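Long-range contacts in DyP (Bjerkandera adusta, PDB 3VXJ), which probably uses hydrogen peroxide to oxidise dyes and phenolic compounds at a heme b cofactor: residues V17-Q22 against L64-L69; K21-F26 against D126-L131; F28-D33 against T147-L152. All coordinates share one frame; numbering follows the deposited sequence.

Contact 1. Residues V17-Q22 against L64-L69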
loop_
_atom_site.group_PDB
_atom_site.type_symbol
_atom_site.label_atom_id
_atom_site.label_comp_id
_atom_site.label_asym_id
_atom_site.label_seq_id
_atom_site.Cartn_x
_atom_site.Cartn_y
_atom_site.Cartn_z
ATOM N N VAL A 17 -0.014 -12.175 5.577
ATOM C CA VAL A 17 0.771 -12.906 4.594
ATOM C C VAL A 17 0.730 -12.203 3.238
ATOM O O VAL A 17 1.748 -12.110 2.547
ATOM C CB VAL A 17 0.275 -14.374 4.480
ATOM C CG1 VAL A 17 1.112 -15.160 3.478
ATOM C CG2 VAL A 17 0.304 -15.055 5.846
ATOM N N GLY A 18 -0.447 -11.705 2.872
ATOM C CA GLY A 18 -0.652 -11.074 1.569
ATOM C C GLY A 18 -1.078 -12.108 0.547
ATOM O O GLY A 18 -0.474 -13.183 0.454
ATOM N N MET A 19 -2.107 -11.787 -0.232
ATOM C CA MET A 19 -2.636 -12.732 -1.221
ATOM C C MET A 19 -1.630 -13.080 -2.317
ATOM O O MET A 19 -1.567 -14.234 -2.755
ATOM C CB MET A 19 -3.937 -12.215 -1.831
ATOM C CG MET A 19 -5.111 -12.215 -0.865
ATOM S SD MET A 19 -6.629 -11.720 -1.676
ATOM C CE MET A 19 -7.788 -11.890 -0.323
ATOM N N LYS A 20 -0.842 -12.095 -2.748
ATOM C CA LYS A 20 0.182 -12.289 -3.797
ATOM C C LYS A 20 -0.373 -12.981 -5.049
ATOM O O LYS A 20 0.328 -13.739 -5.720
ATOM C CB LYS A 20 1.397 -13.060 -3.263
ATOM C CG LYS A 20 2.116 -12.399 -2.100
ATOM C CD LYS A 20 3.417 -13.122 -1.788
ATOM C CE LYS A 20 3.987 -12.684 -0.447
ATOM N NZ LYS A 20 4.237 -11.214 -0.384
ATOM N N LYS A 21 -1.635 -12.712 -5.357
ATOM C CA LYS A 21 -2.262 -13.264 -6.546
ATOM C C LYS A 21 -2.094 -12.325 -7.734
ATOM O O LYS A 21 -2.026 -11.104 -7.563
ATOM C CB LYS A 21 -3.745 -13.545 -6.288
ATOM C CG LYS A 21 -4.008 -14.764 -5.413
ATOM C CD LYS A 21 -3.674 -16.073 -6.117
ATOM C CE LYS A 21 -4.567 -17.185 -5.614
ATOM N NZ LYS A 21 -4.220 -18.501 -6.205
ATOM N N GLN A 22 -2.033 -12.902 -8.932
ATOM C CA GLN A 22 -1.847 -12.128 -10.163
ATOM C C GLN A 22 -2.994 -11.157 -10.466
ATOM O O GLN A 22 -2.779 -10.123 -11.098
ATOM C CB GLN A 22 -1.626 -13.071 -11.350
ATOM C CG GLN A 22 -0.246 -13.742 -11.388
ATOM C CD GLN A 22 0.817 -12.867 -12.026
ATOM O OE1 GLN A 22 0.656 -12.392 -13.153
ATOM N NE2 GLN A 22 1.915 -12.649 -11.307
ATOM N N LEU A 64 -9.005 -21.735 -5.508
ATOM C CA LEU A 64 -8.729 -21.013 -6.742
ATOM C C LEU A 64 -8.727 -19.503 -6.516
ATOM O O LEU A 64 -8.036 -18.767 -7.213
ATOM C CB LEU A 64 -9.756 -21.384 -7.808
ATOM C CG LEU A 64 -9.498 -20.864 -9.222
ATOM C CD1 LEU A 64 -8.177 -21.394 -9.776
ATOM C CD2 LEU A 64 -10.648 -21.265 -10.122
ATOM N N ALA A 65 -9.509 -19.054 -5.541
ATOM C CA ALA A 65 -9.509 -17.654 -5.149
ATOM C C ALA A 65 -9.474 -17.503 -3.639
ATOM O O ALA A 65 -10.028 -18.318 -2.900
ATOM C CB ALA A 65 -10.708 -16.925 -5.745
ATOM N N PHE A 66 -8.810 -16.441 -3.194
ATOM C CA PHE A 66 -8.793 -16.050 -1.798
ATOM C C PHE A 66 -9.797 -14.926 -1.642
ATOM O O PHE A 66 -9.883 -14.042 -2.503
ATOM C CB PHE A 66 -7.411 -15.523 -1.394
ATOM C CG PHE A 66 -6.268 -16.468 -1.682
ATOM C CD1 PHE A 66 -6.431 -17.852 -1.598
ATOM C CD2 PHE A 66 -5.009 -15.965 -2.010
ATOM C CE1 PHE A 66 -5.363 -18.716 -1.851
ATOM C CE2 PHE A 66 -3.933 -16.824 -2.263
ATOM C CZ PHE A 66 -4.114 -18.205 -2.183
ATOM N N VAL A 67 -10.542 -14.929 -0.542
ATOM C CA VAL A 67 -11.452 -13.813 -0.258
ATOM C C VAL A 67 -11.252 -13.290 1.159
ATOM O O VAL A 67 -11.177 -14.057 2.115
ATOM C CB VAL A 67 -12.948 -14.179 -0.473
ATOM C CG1 VAL A 67 -13.823 -12.913 -0.383
ATOM C CG2 VAL A 67 -13.148 -14.877 -1.821
ATOM N N ASN A 68 -11.119 -11.968 1.268
ATOM C CA ASN A 68 -11.133 -11.274 2.546
ATOM C C ASN A 68 -12.240 -10.216 2.527
ATOM O O ASN A 68 -12.765 -9.871 1.464
ATOM C CB ASN A 68 -9.773 -10.632 2.841
ATOM C CG ASN A 68 -8.720 -11.625 3.375
ATOM O OD1 ASN A 68 -7.615 -11.202 3.711
ATOM N ND2 ASN A 68 -9.040 -12.935 3.435
ATOM N N LEU A 69 -12.592 -9.709 3.705
ATOM C CA LEU A 69 -13.756 -8.848 3.853
ATOM C C LEU A 69 -13.536 -7.808 4.942
ATOM O O LEU A 69 -13.215 -8.142 6.088
ATOM C CB LEU A 69 -15.003 -9.694 4.157
ATOM C CG LEU A 69 -16.329 -9.001 4.499
ATOM C CD1 LEU A 69 -16.845 -8.146 3.343
ATOM C CD2 LEU A 69 -17.358 -10.049 4.870
#

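Contact 2. Residues K21-F26 against D126-L131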
loop_
_atom_site.group_PDB
_atom_site.type_symbol
_atom_site.label_atom_id
_atom_site.label_comp_id
_atom_site.label_asym_id
_atom_site.label_seq_id
_atom_site.Cartn_x
_atom_site.Cartn_y
_atom_site.Cartn_z
ATOM N N LYS A 21 -1.635 -12.712 -5.357
ATOM C CA LYS A 21 -2.262 -13.264 -6.546
ATOM C C LYS A 21 -2.094 -12.325 -7.734
ATOM O O LYS A 21 -2.026 -11.104 -7.563
ATOM C CB LYS A 21 -3.745 -13.545 -6.288
ATOM C CG LYS A 21 -4.008 -14.764 -5.413
ATOM C CD LYS A 21 -3.674 -16.073 -6.117
ATOM C CE LYS A 21 -4.567 -17.185 -5.614
ATOM N NZ LYS A 21 -4.220 -18.501 -6.205
ATOM N N GLN A 22 -2.033 -12.902 -8.932
ATOM C CA GLN A 22 -1.847 -12.128 -10.163
ATOM C C GLN A 22 -2.994 -11.157 -10.466
ATOM O O GLN A 22 -2.779 -10.123 -11.098
ATOM C CB GLN A 22 -1.626 -13.071 -11.350
ATOM C CG GLN A 22 -0.246 -13.742 -11.388
ATOM C CD GLN A 22 0.817 -12.867 -12.026
ATOM O OE1 GLN A 22 0.656 -12.392 -13.153
ATOM N NE2 GLN A 22 1.915 -12.649 -11.307
ATOM N N LYS A 23 -4.207 -11.500 -10.031
ATOM C CA LYS A 23 -5.386 -10.664 -10.261
ATOM C C LYS A 23 -6.063 -10.395 -8.931
ATOM O O LYS A 23 -6.060 -11.245 -8.046
ATOM C CB LYS A 23 -6.385 -11.357 -11.193
ATOM C CG LYS A 23 -5.799 -12.000 -12.455
ATOM C CD LYS A 23 -5.212 -10.969 -13.407
ATOM C CE LYS A 23 -4.749 -11.639 -14.686
ATOM N NZ LYS A 23 -4.136 -10.685 -15.660
ATOM N N GLU A 24 -6.643 -9.214 -8.772
ATOM C CA GLU A 24 -7.409 -8.950 -7.560
ATOM C C GLU A 24 -8.569 -8.031 -7.882
ATOM O O GLU A 24 -8.434 -7.142 -8.735
ATOM C CB GLU A 24 -6.513 -8.334 -6.480
ATOM C CG GLU A 24 -7.135 -8.261 -5.092
ATOM C CD GLU A 24 -6.196 -7.668 -4.063
ATOM O OE1 GLU A 24 -5.081 -7.231 -4.423
ATOM O OE2 GLU A 24 -6.582 -7.617 -2.880
ATOM N N ARG A 25 -9.702 -8.253 -7.217
ATOM C CA ARG A 25 -10.877 -7.402 -7.376
ATOM C C ARG A 25 -11.367 -6.941 -6.017
ATOM O O ARG A 25 -11.440 -7.720 -5.057
ATOM C CB ARG A 25 -11.996 -8.151 -8.095
ATOM C CG ARG A 25 -13.241 -7.292 -8.360
ATOM C CD ARG A 25 -14.223 -8.000 -9.272
ATOM N NE ARG A 25 -13.668 -8.162 -10.608
ATOM C CZ ARG A 25 -14.174 -8.965 -11.539
ATOM N NH1 ARG A 25 -15.255 -9.689 -11.279
ATOM N NH2 ARG A 25 -13.590 -9.043 -12.728
ATOM N N PHE A 26 -11.688 -5.657 -5.941
ATOM C CA PHE A 26 -12.243 -5.061 -4.741
ATOM C C PHE A 26 -13.705 -4.762 -5.047
ATOM O O PHE A 26 -14.010 -3.939 -5.918
ATOM C CB PHE A 26 -11.488 -3.781 -4.397
ATOM C CG PHE A 26 -10.021 -3.996 -4.096
ATOM C CD1 PHE A 26 -9.592 -4.113 -2.781
ATOM C CD2 PHE A 26 -9.081 -4.108 -5.127
ATOM C CE1 PHE A 26 -8.243 -4.323 -2.488
ATOM C CE2 PHE A 26 -7.729 -4.322 -4.841
ATOM C CZ PHE A 26 -7.314 -4.431 -3.526
ATOM N N ASP A 126 -6.108 -16.051 -9.999
ATOM C CA ASP A 126 -5.109 -16.153 -11.051
ATOM C C ASP A 126 -5.558 -15.573 -12.392
ATOM O O ASP A 126 -4.708 -15.274 -13.237
ATOM C CB ASP A 126 -4.724 -17.621 -11.249
ATOM C CG ASP A 126 -3.925 -18.202 -10.086
ATOM O OD1 ASP A 126 -3.380 -17.442 -9.258
ATOM O OD2 ASP A 126 -3.836 -19.445 -10.008
ATOM N N GLN A 127 -6.871 -15.454 -12.604
ATOM C CA GLN A 127 -7.437 -15.031 -13.892
ATOM C C GLN A 127 -8.686 -14.187 -13.674
ATOM O O GLN A 127 -9.410 -14.390 -12.700
ATOM C CB GLN A 127 -7.810 -16.240 -14.760
ATOM C CG GLN A 127 -6.648 -17.178 -15.126
ATOM C CD GLN A 127 -5.718 -16.625 -16.207
ATOM O OE1 GLN A 127 -5.845 -16.975 -17.374
ATOM N NE2 GLN A 127 -4.778 -15.763 -15.815
ATOM N N ASP A 128 -8.945 -13.266 -14.598
ATOM C CA ASP A 128 -10.131 -12.421 -14.530
ATOM C C ASP A 128 -11.432 -13.230 -14.530
ATOM O O ASP A 128 -12.366 -12.906 -13.805
ATOM C CB ASP A 128 -10.128 -11.398 -15.662
ATOM C CG ASP A 128 -9.095 -10.319 -15.465
ATOM O OD1 ASP A 128 -8.705 -10.061 -14.306
ATOM O OD2 ASP A 128 -8.680 -9.717 -16.475
ATOM N N ASP A 129 -11.485 -14.305 -15.316
ATOM C CA ASP A 129 -12.667 -15.161 -15.326
ATOM C C ASP A 129 -12.966 -15.751 -13.945
ATOM O O ASP A 129 -14.128 -15.920 -13.583
ATOM C CB ASP A 129 -12.514 -16.289 -16.354
ATOM C CG ASP A 129 -12.573 -15.794 -17.794
ATOM O OD1 ASP A 129 -12.099 -16.529 -18.678
ATOM O OD2 ASP A 129 -13.076 -14.674 -18.050
ATOM N N PHE A 130 -11.916 -16.062 -13.184
ATOM C CA PHE A 130 -12.090 -16.604 -11.837
ATOM C C PHE A 130 -12.606 -15.520 -10.887
ATOM O O PHE A 130 -13.453 -15.792 -10.031
ATOM C CB PHE A 130 -10.791 -17.219 -11.300
ATOM C CG PHE A 130 -10.124 -18.218 -12.234
ATOM C CD1 PHE A 130 -10.817 -18.874 -13.262
ATOM C CD2 PHE A 130 -8.784 -18.522 -12.047
ATOM C CE1 PHE A 130 -10.173 -19.794 -14.098
ATOM C CE2 PHE A 130 -8.136 -19.439 -12.873
ATOM C CZ PHE A 130 -8.828 -20.074 -13.893
ATOM N N LEU A 131 -12.104 -14.293 -11.040
ATOM C CA LEU A 131 -12.677 -13.150 -10.326
ATOM C C LEU A 131 -14.174 -13.048 -10.599
ATOM O O LEU A 131 -14.953 -12.867 -9.667
ATOM C CB LEU A 131 -11.993 -11.840 -10.720
ATOM C CG LEU A 131 -10.508 -11.676 -10.382
ATOM C CD1 LEU A 131 -10.043 -10.324 -10.874
ATOM C CD2 LEU A 131 -10.227 -11.831 -8.891
HETATM O O HOH W 1 -6.202 -8.693 -16.318
#

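Contact 3. Residues F28-D33 against T147-L152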
loop_
_atom_site.group_PDB
_atom_site.type_symbol
_atom_site.label_atom_id
_atom_site.label_comp_id
_atom_site.label_asym_id
_atom_site.label_seq_id
_atom_site.Cartn_x
_atom_site.Cartn_y
_atom_site.Cartn_z
ATOM N N PHE A 28 -16.886 -3.249 -3.728
ATOM C CA PHE A 28 -17.401 -2.320 -2.729
ATOM C C PHE A 28 -18.913 -2.420 -2.694
ATOM O O PHE A 28 -19.554 -2.452 -3.739
ATOM C CB PHE A 28 -16.942 -0.886 -3.031
ATOM C CG PHE A 28 -15.444 -0.731 -3.049
ATOM C CD1 PHE A 28 -14.738 -0.522 -1.867
ATOM C CD2 PHE A 28 -14.732 -0.861 -4.239
ATOM C CE1 PHE A 28 -13.351 -0.404 -1.880
ATOM C CE2 PHE A 28 -13.352 -0.752 -4.256
ATOM C CZ PHE A 28 -12.657 -0.527 -3.084
ATOM N N PHE A 29 -19.479 -2.473 -1.496
ATOM C CA PHE A 29 -20.906 -2.712 -1.370
ATOM C C PHE A 29 -21.561 -1.872 -0.288
ATOM O O PHE A 29 -20.893 -1.322 0.605
ATOM C CB PHE A 29 -21.187 -4.212 -1.141
ATOM C CG PHE A 29 -20.687 -4.734 0.177
ATOM C CD1 PHE A 29 -21.515 -4.725 1.302
ATOM C CD2 PHE A 29 -19.384 -5.211 0.313
ATOM C CE1 PHE A 29 -21.063 -5.181 2.526
ATOM C CE2 PHE A 29 -18.930 -5.683 1.536
ATOM C CZ PHE A 29 -19.765 -5.660 2.649
ATOM N N GLN A 30 -22.883 -1.779 -0.404
ATOM C CA GLN A 30 -23.768 -1.281 0.634
ATOM C C GLN A 30 -24.629 -2.432 1.119
ATOM O O GLN A 30 -25.027 -3.292 0.327
ATOM C CB GLN A 30 -24.735 -0.251 0.063
ATOM C CG GLN A 30 -24.189 1.045 -0.409
ATOM C CD GLN A 30 -25.315 1.968 -0.869
ATOM O OE1 GLN A 30 -26.369 2.050 -0.227
ATOM N NE2 GLN A 30 -25.102 2.655 -1.985
ATOM N N VAL A 31 -24.959 -2.418 2.406
ATOM C CA VAL A 31 -25.918 -3.359 2.977
ATOM C C VAL A 31 -27.332 -2.798 2.817
ATOM O O VAL A 31 -27.607 -1.683 3.245
ATOM C CB VAL A 31 -25.633 -3.600 4.480
ATOM C CG1 VAL A 31 -26.698 -4.497 5.109
ATOM C CG2 VAL A 31 -24.250 -4.201 4.689
ATOM N N ASN A 32 -28.217 -3.582 2.202
ATOM C CA ASN A 32 -29.621 -3.194 2.036
ATOM C C ASN A 32 -30.528 -3.730 3.133
ATOM O O ASN A 32 -31.531 -3.111 3.467
ATOM C CB ASN A 32 -30.159 -3.671 0.685
ATOM C CG ASN A 32 -29.413 -3.076 -0.488
ATOM O OD1 ASN A 32 -29.112 -1.880 -0.516
ATOM N ND2 ASN A 32 -29.125 -3.907 -1.477
ATOM N N ASP A 33 -30.173 -4.889 3.682
ATOM C CA ASP A 33 -31.020 -5.616 4.622
ATOM C C ASP A 33 -30.067 -6.308 5.590
ATOM O O ASP A 33 -29.408 -7.279 5.222
ATOM C CB ASP A 33 -31.886 -6.623 3.832
ATOM C CG ASP A 33 -32.874 -7.412 4.695
ATOM O OD1 ASP A 33 -32.581 -7.770 5.852
ATOM O OD2 ASP A 33 -33.968 -7.723 4.171
ATOM N N THR A 147 -25.934 -4.172 -2.301
ATOM C CA THR A 147 -25.777 -3.579 -3.624
ATOM C C THR A 147 -24.285 -3.398 -3.844
ATOM O O THR A 147 -23.578 -2.821 -3.007
ATOM C CB THR A 147 -26.504 -2.224 -3.749
ATOM O OG1 THR A 147 -27.915 -2.431 -3.620
ATOM C CG2 THR A 147 -26.231 -1.573 -5.104
ATOM N N GLN A 148 -23.800 -3.915 -4.962
ATOM C CA GLN A 148 -22.414 -3.742 -5.346
ATOM C C GLN A 148 -22.303 -2.387 -6.042
ATOM O O GLN A 148 -22.817 -2.200 -7.151
ATOM C CB GLN A 148 -21.969 -4.909 -6.231
ATOM C CG GLN A 148 -21.988 -6.248 -5.477
ATOM C CD GLN A 148 -21.826 -7.463 -6.368
ATOM O OE1 GLN A 148 -21.031 -7.464 -7.309
ATOM N NE2 GLN A 148 -22.572 -8.518 -6.059
ATOM N N VAL A 149 -21.678 -1.432 -5.358
ATOM C CA VAL A 149 -21.646 -0.036 -5.810
ATOM C C VAL A 149 -20.468 0.269 -6.735
ATOM O O VAL A 149 -20.502 1.244 -7.499
ATOM C CB VAL A 149 -21.706 0.970 -4.620
ATOM C CG1 VAL A 149 -23.033 0.825 -3.871
ATOM C CG2 VAL A 149 -20.526 0.789 -3.656
ATOM N N GLN A 150 -19.430 -0.565 -6.661
ATOM C CA GLN A 150 -18.256 -0.430 -7.523
ATOM C C GLN A 150 -17.375 -1.653 -7.376
ATOM O O GLN A 150 -17.240 -2.199 -6.282
ATOM C CB GLN A 150 -17.456 0.823 -7.144
ATOM C CG GLN A 150 -16.132 1.028 -7.884
ATOM C CD GLN A 150 -16.323 1.426 -9.327
ATOM O OE1 GLN A 150 -16.642 0.593 -10.175
ATOM N NE2 GLN A 150 -16.120 2.705 -9.622
ATOM N N ALA A 151 -16.780 -2.082 -8.479
ATOM C CA ALA A 151 -15.715 -3.071 -8.435
ATOM C C ALA A 151 -14.484 -2.465 -9.084
ATOM O O ALA A 151 -14.567 -1.921 -10.188
ATOM C CB ALA A 151 -16.134 -4.337 -9.144
ATOM N N LEU A 152 -13.348 -2.544 -8.395
ATOM C CA LEU A 152 -12.077 -2.117 -8.963
ATOM C C LEU A 152 -11.199 -3.341 -9.082
ATOM O O LEU A 152 -10.984 -4.048 -8.091
ATOM C CB LEU A 152 -11.409 -1.043 -8.095
ATOM C CG LEU A 152 -12.113 0.315 -7.959
ATOM C CD1 LEU A 152 -11.359 1.230 -7.011
ATOM C CD2 LEU A 152 -12.317 1.003 -9.311
#

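Contact 1. Residues V17-Q22 against L64-L69
K21 and M19 both pack against the aromatic ring of F66, one over a face and the other along the side chain's root and the ring's edge. The face contact is the work of K21. Its chain bends about CB-CG (chi2 -70°) and crosses the phenyl group at about a right angle, with CE lying 3.4 Å above the ring plane and displaced toward the rim. This is a CH-pi contact, CE standing 3.7 Å from the ring centroid. The ammonium that follows makes an off-centre cation-pi interaction, NZ being 4.5 Å from the same centroid and 30° off the ring normal.

At the edge of the ring, near its plane, sits the carbonyl of M19, its O 3.5 Å from F66 CE2. The apolar part belongs to the M19 side chain, which runs extended past F66 in the opposite direction. SD and CE reach F66 CB, CE at 3.8 Å, and the methyl ends against N68, 3.7 Å from the backbone N of N68. N68 presents its amide group to that methyl. Its ND2 donates to V67 O (2.8 Å) from above the carbonyl plane and also to T50 O, while OD1 accepts from D14 N, so both polar atoms of this buried amide are satisfied.

No hydrogen bond joins the two segments. Here the loop between helix 13-16 and strand 23-31 packs on side chains of edge strand 65-71, in the four-stranded antiparallel sheet of a ferredoxin-like DyP domain.

Contact 2. Residues K21-F26 against D126-L131
The guanidinium of R25 lies with one face on L131: CB of the leucine sits 3.7 Å above the plane, over its centre. D128 O stands obliquely to the same group, 4.2 Å from R25 NH2. The arginine reaches this place with CG anti to the backbone N (chi1 -177°) and a bend further out, about CG-CD, that turns NE. The rotation of the flat group is fixed by partners beyond the two segments: NE donates to S153 OG, and NH1 pairs with D132 in a salt bridge and bonds T135 OG1. The ring of F130 is covered on one face by Q127 CB within its own segment.

Beyond CB, the leucine's branches close the apolar part of the contact. L131 CD1 meets K23 CB at 3.8 Å and also touches R25 CB, while CD2 lies near R25 N.

K23 carries the rest. Its CG packs on the backbone carbonyl of D126, 3.5 Å from the O, and its CD passes D128 OD1, the two side chains crossing at about a right angle. The charged ends do not touch; one water joins them, accepting from K23 NZ at 2.9 Å and donating to D128 OD2 at 2.7 Å. D126 O accepts a nearly straight bond (172°) from Q127 NE2. At the start of the segments K21 NZ and D126 OD1 form a weak salt bridge, 3.3 Å apart.

Helix 128-142, with Q127 as its N-cap residue, thus begins beside strand 23-31, which runs between strands 119-125 and 146-155; L131 also touches I123 of the former, and E24 packs beyond, on I332 of strand 328-334.

Contact 3. Residues F28-D33 against T147-L152
A classic beta bulge, in which V149 and Q150 both face F28, marks the antiparallel pairing of strands 23-31 and 146-155. F28 O takes V149 N at 2.9 Å and, weakly, Q150 N at 3.5 Å, so one carbonyl receives two consecutive N-H groups. F28 N donates to Q150 O at 2.8 Å. Past the bulge the register is regular: F29 and Q148 form a non-hydrogen-bonded pair, and Q30 and T147 a hydrogen-bonded one, each backbone N giving its hydrogen to the other's O.

The F28 side chain crosses L152 obliquely, its CE2 3.9 Å from L152 CD1, and its CB lies 4.0 Å from V149 CG2. At the ring's edge, near its plane, stands Q150 O. F112 and F220 each meet this ring edge-to-face, which sets it in an aromatic cluster. An alanine here would probably leave L152 CD1 and the rings of F112 and F220 facing a gap, though the backbone bonds of the bulge need not be lost.

On the same face of the sheet as F28, the Q30 chain crosses V149 at about a right angle, NE2 being 3.3 Å from V149 CG1. The strand end is tied by N32, whose CG, beside the backbone N and anti to the carbonyl carbon (chi1 -61°), is thereby placed close to T147. Its ND2 donates to T147 OG1 at 2.9 Å; the acceptor lies in the amide plane and the bond is fairly straight (162°). ND2 also donates to S144 O.

This pairing joins the first strand of the sheet to one of its two outermost strands, 146-155, in the 2-3-1-4 order, and the topology is that of a ferredoxin-like fold, as in the dimeric alpha+beta barrel families.

How the contacts relate
All three contacts gather on one four-stranded antiparallel sheet. Contacts 1 and 2, with centres about 9 Å apart, share K21 and Q22 and start from the same part of the chain; L64 CD1 touches F130 CE2 at 3.7 Å between them. Contacts 2 and 3 use successive parts of strand 23-31, their centres about 18 Å apart, and F26 N lies 2.8 Å from L152 O where they meet, a probable hydrogen bond. Contact 1 reaches contact 3 through L69 CD1 and F29 CE2, 3.7 Å apart. The heme is not touched: side chains of E24 and L152 lie about 14 and 13 Å from it, and the side chain of M19 about 12 Å from that of heme-binding R329.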